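Local coordinates for putative lipoprotein (Bacteroides fragilis, PDB 3QNK), which probably binds glycans at the bacterial surface, as a SusD-like outer-membrane protein, for uptake through a partner transporter, at residues 118-123 with 154-159. Sequence-based numbering, arbitrary orientation.
Sequences FYFEMV and DFILED
I156 packs against Y119, F120 and V123 where helices 101-126 and 149-166 lie side by side in the alpha-alpha superhelix of this SusD-family protein, within its TPR-like helical part. The two segments run nearly antiparallel, at 156°, with segment axes 9.8 Å apart at closest approach.

Aliphatic packing carries most of the contact. I156 CG1 sits beside the backbone N (chi1 -63°), anti to the carbonyl carbon, and approaches Y119 CB at 3.8 Å; the extended chain then carries CD1 against the backbone of F120, 3.7 Å from F120 CA. The same methyl meets V123 tip to tip, with CG2 of V123 3.8 Å from CD1 of I156. F120 contributes mainly its CA and CB, since its ring leads away from residues 154-159 and meets the ring of Y194, while V191 of the same helix 181-194 touches I156.

The aromatic part lies beside this aliphatic patch. The ring planes of Y119 and F155 are inclined obliquely, at 64°, with centroids 5.1 Å apart. The hydroxyl of Y119 is hydrogen-bonded to the backbone N of L132, which ties the ring to the loop between the helices; L131 from that loop touches F155. D159 supplements the packing with polar links back to helix 101-126, a salt bridge to R115 and a hydrogen bond to H112. Between the two rings, the closest approach is 3.6 Å, from Y119 CE2 to F155 CE1.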
loop_
_atom_site.group_PDB
_atom_site.type_symbol
_atom_site.label_atom_id
_atom_site.label_comp_id
_atom_site.label_asym_id
_atom_site.label_seq_id
_atom_site.Cartn_x
_atom_site.Cartn_y
_atom_site.Cartn_z
ATOM N N PHE B 118 10.631 -13.422 -3.437
ATOM C CA PHE B 118 10.192 -12.019 -3.503
ATOM C C PHE B 118 10.838 -11.301 -4.668
ATOM O O PHE B 118 10.116 -10.632 -5.407
ATOM C CB PHE B 118 10.454 -11.271 -2.186
ATOM C CG PHE B 118 9.700 -11.826 -1.005
ATOM C CD1 PHE B 118 8.412 -12.324 -1.149
ATOM C CD2 PHE B 118 10.256 -11.811 0.263
ATOM C CE1 PHE B 118 7.710 -12.835 -0.052
ATOM C CE2 PHE B 118 9.552 -12.324 1.363
ATOM C CZ PHE B 118 8.279 -12.827 1.195
ATOM N N TYR B 119 12.163 -11.475 -4.877
ATOM C CA TYR B 119 12.871 -10.868 -5.994
ATOM C C TYR B 119 12.396 -11.441 -7.325
ATOM O O TYR B 119 12.278 -10.685 -8.299
ATOM C CB TYR B 119 14.375 -11.028 -5.868
ATOM C CG TYR B 119 15.066 -9.843 -5.216
ATOM C CD1 TYR B 119 15.095 -8.595 -5.839
ATOM C CD2 TYR B 119 15.749 -9.983 -4.012
ATOM C CE1 TYR B 119 15.729 -7.506 -5.246
ATOM C CE2 TYR B 119 16.400 -8.904 -3.421
ATOM C CZ TYR B 119 16.368 -7.667 -4.030
ATOM O OH TYR B 119 17.005 -6.615 -3.438
ATOM N N PHE B 120 12.070 -12.756 -7.370
ATOM C CA PHE B 120 11.574 -13.381 -8.599
ATOM C C PHE B 120 10.254 -12.763 -9.023
ATOM O O PHE B 120 10.083 -12.560 -10.208
ATOM C CB PHE B 120 11.431 -14.901 -8.454
ATOM C CG PHE B 120 11.051 -15.650 -9.719
ATOM C CD1 PHE B 120 11.693 -15.387 -10.929
ATOM C CD2 PHE B 120 10.105 -16.673 -9.683
ATOM C CE1 PHE B 120 11.350 -16.103 -12.089
ATOM C CE2 PHE B 120 9.785 -17.398 -10.841
ATOM C CZ PHE B 120 10.404 -17.106 -12.028
ATOM N N GLU B 121 9.355 -12.405 -8.079
ATOM C CA GLU B 121 8.089 -11.729 -8.414
ATOM C C GLU B 121 8.320 -10.390 -9.100
ATOM O O GLU B 121 7.549 -10.007 -9.987
ATOM C CB GLU B 121 7.203 -11.500 -7.193
ATOM C CG GLU B 121 6.112 -12.542 -7.053
ATOM C CD GLU B 121 5.238 -12.824 -8.263
ATOM O OE1 GLU B 121 4.670 -11.856 -8.813
ATOM O OE2 GLU B 121 5.097 -14.011 -8.643
HETATM N N MSE B 122 9.389 -9.692 -8.710
HETATM C CA MSE B 122 9.748 -8.413 -9.302
HETATM C C MSE B 122 10.420 -8.617 -10.648
HETATM O O MSE B 122 10.011 -7.996 -11.630
HETATM C CB MSE B 122 10.665 -7.627 -8.357
HETATM C CG MSE B 122 9.944 -7.152 -7.100
HETATM SE SE MSE B 122 10.999 -5.876 -6.137
HETATM C CE MSE B 122 11.990 -7.037 -5.136
ATOM N N VAL B 123 11.439 -9.485 -10.703
ATOM C CA VAL B 123 12.223 -9.748 -11.914
ATOM C C VAL B 123 11.348 -10.273 -13.044
ATOM O O VAL B 123 11.489 -9.776 -14.166
ATOM C CB VAL B 123 13.447 -10.663 -11.636
ATOM C CG1 VAL B 123 14.185 -11.030 -12.918
ATOM C CG2 VAL B 123 14.397 -9.974 -10.673
ATOM N N ASP B 154 20.951 -14.230 -11.375
ATOM C CA ASP B 154 22.108 -14.757 -10.634
ATOM C C ASP B 154 21.889 -14.608 -9.126
ATOM O O ASP B 154 22.120 -15.564 -8.391
ATOM C CB ASP B 154 23.410 -14.052 -11.039
ATOM C CG ASP B 154 23.964 -14.389 -12.402
ATOM O OD1 ASP B 154 23.519 -15.396 -12.997
ATOM O OD2 ASP B 154 24.904 -13.698 -12.843
ATOM N N PHE B 155 21.408 -13.427 -8.674
ATOM C CA PHE B 155 21.113 -13.146 -7.260
ATOM C C PHE B 155 20.075 -14.133 -6.725
ATOM O O PHE B 155 20.348 -14.788 -5.727
ATOM C CB PHE B 155 20.631 -11.686 -7.075
ATOM C CG PHE B 155 20.526 -11.211 -5.651
ATOM C CD1 PHE B 155 19.407 -11.511 -4.878
ATOM C CD2 PHE B 155 21.513 -10.417 -5.093
ATOM C CE1 PHE B 155 19.309 -11.074 -3.560
ATOM C CE2 PHE B 155 21.396 -9.951 -3.787
ATOM C CZ PHE B 155 20.300 -10.296 -3.026
ATOM N N ILE B 156 18.923 -14.272 -7.417
ATOM C CA ILE B 156 17.826 -15.186 -7.058
ATOM C C ILE B 156 18.354 -16.610 -6.942
ATOM O O ILE B 156 18.118 -17.281 -5.933
ATOM C CB ILE B 156 16.630 -15.101 -8.059
ATOM C CG1 ILE B 156 15.978 -13.694 -8.057
ATOM C CG2 ILE B 156 15.585 -16.175 -7.757
ATOM C CD1 ILE B 156 15.207 -13.386 -9.319
ATOM N N LEU B 157 19.097 -17.053 -7.957
ATOM C CA LEU B 157 19.621 -18.419 -8.007
ATOM C C LEU B 157 20.690 -18.679 -6.960
ATOM O O LEU B 157 20.783 -19.806 -6.485
ATOM C CB LEU B 157 20.121 -18.745 -9.421
ATOM C CG LEU B 157 19.003 -18.846 -10.491
ATOM C CD1 LEU B 157 19.559 -18.869 -11.893
ATOM C CD2 LEU B 157 18.095 -20.019 -10.218
ATOM N N GLU B 158 21.469 -17.661 -6.549
ATOM C CA GLU B 158 22.456 -17.851 -5.486
ATOM C C GLU B 158 21.738 -18.048 -4.150
ATOM O O GLU B 158 22.142 -18.907 -3.376
ATOM C CB GLU B 158 23.457 -16.701 -5.423
ATOM C CG GLU B 158 24.847 -17.153 -5.836
ATOM C CD GLU B 158 25.462 -18.286 -5.027
ATOM O OE1 GLU B 158 25.708 -18.088 -3.814
ATOM O OE2 GLU B 158 25.727 -19.362 -5.614
ATOM N N ASP B 159 20.624 -17.318 -3.927
ATOM C CA ASP B 159 19.767 -17.436 -2.734
ATOM C C ASP B 159 19.139 -18.827 -2.676
ATOM O O ASP B 159 19.138 -19.440 -1.608
ATOM C CB ASP B 159 18.658 -16.353 -2.714
ATOM C CG ASP B 159 18.943 -15.113 -1.867
ATOM O OD1 ASP B 159 19.877 -15.157 -1.036
ATOM O OD2 ASP B 159 18.194 -14.113 -2.000
#